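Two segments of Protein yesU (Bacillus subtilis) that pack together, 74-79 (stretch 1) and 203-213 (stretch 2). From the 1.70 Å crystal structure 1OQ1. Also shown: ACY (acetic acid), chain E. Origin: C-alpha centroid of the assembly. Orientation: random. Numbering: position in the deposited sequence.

Stretch 1 (74-79) QPGLCM
Stretch 2, residues 203-213: RQMAPMKAVYR

Two segments of one chain, far apart in sequence, pack together: strand 76-79 runs antiparallel to strand 203-205, their N-to-C directions 165° apart and their axes approaching to 4.6 Å. Met79 pairs with Arg203 and Cys78 with Gln204. Gln74 (phi/psi -122/172; chi1 p, chi2 t) leads into stretch 1.

Arg203 (-108/149) opens stretch 2 opposite Met79 (-159/135), with CA atoms 5.0 Å apart. Two hydrogen bonds close this pair: Arg203 N gives to Met79 O at 2.8 Å and nearly straight, while Met79 N gives to Arg203 O at 3.0 Å and more bent, 139° at the hydrogen. The arginine is extended, t for chi1 to chi3 with chi4 at 65°, and Arg203 CD rests 3.9 Å from SE of Met79, a selenomethionine (t, t, m). The long aliphatic stem thus packs against a flexible apolar chain while the guanidinium meets both oxygens of acetic acid, probably from the crystallisation liquor: Arg203 NE donates to ACY O at 3.0 Å and Arg203 NH2 to ACY OXT at 2.6 Å.

Gln204 (-142/144; m, t, chi3 -6°) faces Cys78 (-119/155; m), CA to CA 4.6 Å, in a non-hydrogen-bonded pair. Their side chains share the opposite face of the sheet from those of Arg203 and Met79. Gln204 CA makes a CA-H...O contact with Leu77 O at 3.2 Å, and Cys78 CA another with Arg203 O at 3.5 Å.

Met205 (-102/128; m, t, p), also selenomethionine, returns to the face of Arg203. Met205 N donates to Leu77 O at 2.9 Å, and Met205 CB lies 4.0 Å from CB of Leu77 (-151/146; t, t), an apolar match; the long chain then leads away, bringing Met205 SE to 3.4 Å from ACY C.

Ala206 (-62/154) points its small methyl away. A cis peptide, which proline tolerates best, leads into Pro207 (-94/36), whose CD sits 3.3 Å from O of Pro75 (-62/159), itself preceded by a cis peptide. The two rings meet loosely, Pro75 CD to Pro207 CG 4.4 Å.

Met208 (-50/139; t, p, chi3 -145°), the second selenomethionine of the stretch, braces the turn, Met208 N donating to Met205 O at 3.2 Å. Met208 CB lies 3.7 Å from CA of Gly76 (163/174); a CB on that glycine would come within 2.4 Å of Met208 CB, so the missing side chain makes this approach possible.

Strand 209-213 follows. Lys209 (-131/121; m, t, t, t) leads its amine away; Ala210 (-146/161) points toward stretch 1. Val211 (-121/136; t) and Arg213 (-151/158; chi1 -88°, chi2 -100°, chi3 -145°) are out of reach. Between them, Tyr212 (-124/146; m, chi2 76°) has its CA-to-CB bond toward stretch 1. The small thiol of Cys78 leaves room for both neighbours, its SG 3.8 Å from Met208 CG and 3.5 Å from Tyr212 OH.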

# COMPACT_ATOMS: atom_id res chain seq x y z
N GLN A 74 -16.91 -1.20 -6.65
CA GLN A 74 -16.85 0.01 -5.84
C GLN A 74 -18.27 0.23 -5.31
O GLN A 74 -19.18 -0.49 -5.70
CB GLN A 74 -16.40 1.21 -6.69
CG GLN A 74 -17.43 1.65 -7.73
CD GLN A 74 -16.95 2.81 -8.59
OE1 GLN A 74 -17.76 3.57 -9.13
NE2 GLN A 74 -15.64 2.95 -8.73
N PRO A 75 -18.47 1.20 -4.39
CA PRO A 75 -17.53 2.13 -3.77
C PRO A 75 -16.45 1.43 -2.96
O PRO A 75 -16.61 0.28 -2.54
CB PRO A 75 -18.43 2.98 -2.86
CG PRO A 75 -19.75 2.94 -3.55
CD PRO A 75 -19.85 1.50 -3.96
N GLY A 76 -15.35 2.13 -2.73
CA GLY A 76 -14.25 1.58 -1.97
C GLY A 76 -12.98 2.38 -2.20
O GLY A 76 -12.95 3.29 -3.03
N LEU A 77 -11.93 2.04 -1.47
CA LEU A 77 -10.65 2.72 -1.60
C LEU A 77 -9.53 1.75 -1.25
O LEU A 77 -9.70 0.87 -0.41
CB LEU A 77 -10.62 3.95 -0.67
CG LEU A 77 -9.33 4.77 -0.52
CD1 LEU A 77 -9.68 6.22 -0.20
CD2 LEU A 77 -8.44 4.17 0.57
N CYS A 78 -8.39 1.90 -1.93
CA CYS A 78 -7.25 1.04 -1.67
C CYS A 78 -6.08 1.89 -1.20
O CYS A 78 -6.01 3.09 -1.50
CB CYS A 78 -6.88 0.26 -2.93
SG CYS A 78 -8.16 -0.93 -3.41
N MSE A 79 -5.17 1.28 -0.45
CA MSE A 79 -4.03 2.01 0.09
C MSE A 79 -2.89 1.06 0.46
O MSE A 79 -3.12 0.02 1.06
CB MSE A 79 -4.48 2.78 1.34
CG MSE A 79 -3.42 3.64 2.00
SE MSE A 79 -4.02 4.38 3.70
CE MSE A 79 -5.54 5.41 3.08
N ARG A 203 -4.36 -2.04 2.52
CA ARG A 203 -5.59 -1.58 3.15
C ARG A 203 -6.72 -1.37 2.15
O ARG A 203 -6.49 -1.04 0.99
CB ARG A 203 -5.36 -0.26 3.90
CG ARG A 203 -6.65 0.41 4.40
CD ARG A 203 -6.34 1.67 5.20
NE ARG A 203 -7.52 2.29 5.81
CZ ARG A 203 -8.26 1.72 6.76
NH1 ARG A 203 -7.95 0.51 7.21
NH2 ARG A 203 -9.28 2.37 7.30
N GLN A 204 -7.94 -1.59 2.61
CA GLN A 204 -9.12 -1.37 1.79
C GLN A 204 -10.20 -0.79 2.67
O GLN A 204 -10.31 -1.14 3.85
CB GLN A 204 -9.65 -2.66 1.17
CG GLN A 204 -8.78 -3.28 0.09
CD GLN A 204 -9.52 -4.34 -0.70
OE1 GLN A 204 -10.66 -4.71 -0.38
NE2 GLN A 204 -8.88 -4.84 -1.75
N MSE A 205 -10.98 0.12 2.11
CA MSE A 205 -12.12 0.68 2.82
C MSE A 205 -13.29 -0.07 2.22
O MSE A 205 -13.41 -0.15 0.99
CB MSE A 205 -12.27 2.18 2.54
CG MSE A 205 -11.30 3.07 3.29
SE MSE A 205 -11.83 4.93 3.17
CE MSE A 205 -13.11 4.98 4.62
N ALA A 206 -14.12 -0.66 3.07
CA ALA A 206 -15.28 -1.40 2.59
C ALA A 206 -16.19 -0.42 1.86
O ALA A 206 -16.18 0.78 2.17
CB ALA A 206 -16.03 -2.01 3.77
N PRO A 207 -17.00 -0.90 0.91
CA PRO A 207 -17.17 -2.29 0.45
C PRO A 207 -16.32 -2.69 -0.76
O PRO A 207 -16.76 -3.47 -1.61
CB PRO A 207 -18.65 -2.35 0.14
CG PRO A 207 -18.87 -1.04 -0.51
CD PRO A 207 -18.09 -0.06 0.37
N MSE A 208 -15.11 -2.16 -0.82
CA MSE A 208 -14.18 -2.44 -1.91
C MSE A 208 -14.01 -3.93 -2.19
O MSE A 208 -13.94 -4.75 -1.27
CB MSE A 208 -12.81 -1.85 -1.58
CG MSE A 208 -11.75 -1.99 -2.66
SE MSE A 208 -12.03 -0.71 -4.07
CE MSE A 208 -11.46 -1.78 -5.60
N LYS A 209 -13.95 -4.28 -3.47
CA LYS A 209 -13.69 -5.66 -3.88
C LYS A 209 -12.58 -5.53 -4.92
O LYS A 209 -12.75 -4.84 -5.93
CB LYS A 209 -14.93 -6.32 -4.47
CG LYS A 209 -15.97 -6.66 -3.42
CD LYS A 209 -16.99 -7.67 -3.93
CE LYS A 209 -17.95 -8.07 -2.82
NZ LYS A 209 -18.92 -9.10 -3.28
N ALA A 210 -11.45 -6.18 -4.67
CA ALA A 210 -10.31 -6.11 -5.58
C ALA A 210 -9.52 -7.41 -5.62
O ALA A 210 -9.62 -8.24 -4.71
CB ALA A 210 -9.39 -4.96 -5.17
N VAL A 211 -8.74 -7.58 -6.68
CA VAL A 211 -7.92 -8.78 -6.85
C VAL A 211 -6.46 -8.37 -6.95
O VAL A 211 -6.13 -7.40 -7.65
CB VAL A 211 -8.33 -9.56 -8.12
CG1 VAL A 211 -7.41 -10.75 -8.32
CG2 VAL A 211 -9.78 -10.02 -8.00
N TYR A 212 -5.60 -9.10 -6.25
CA TYR A 212 -4.17 -8.82 -6.26
C TYR A 212 -3.38 -10.05 -6.68
O TYR A 212 -3.77 -11.18 -6.37
CB TYR A 212 -3.70 -8.38 -4.86
CG TYR A 212 -4.47 -7.22 -4.27
CD1 TYR A 212 -5.75 -7.40 -3.75
CD2 TYR A 212 -3.92 -5.94 -4.24
CE1 TYR A 212 -6.46 -6.33 -3.20
CE2 TYR A 212 -4.63 -4.86 -3.70
CZ TYR A 212 -5.89 -5.06 -3.18
OH TYR A 212 -6.59 -4.01 -2.65
N ARG A 213 -2.28 -9.83 -7.38
CA ARG A 213 -1.42 -10.92 -7.85
C ARG A 213 0.04 -10.50 -7.96
O ARG A 213 0.34 -9.31 -8.06
CB ARG A 213 -1.89 -11.39 -9.22
CG ARG A 213 -2.96 -12.46 -9.22
CD ARG A 213 -2.32 -13.81 -9.46
NE ARG A 213 -3.19 -14.68 -10.25
CZ ARG A 213 -2.78 -15.79 -10.84
NH1 ARG A 213 -1.51 -16.17 -10.75
NH2 ARG A 213 -3.64 -16.53 -11.54
C ACY E . -9.53 5.32 5.67
O ACY E . -8.55 4.91 4.89
OXT ACY E . -10.18 4.64 6.53
CH3 ACY E . -9.89 6.78 5.48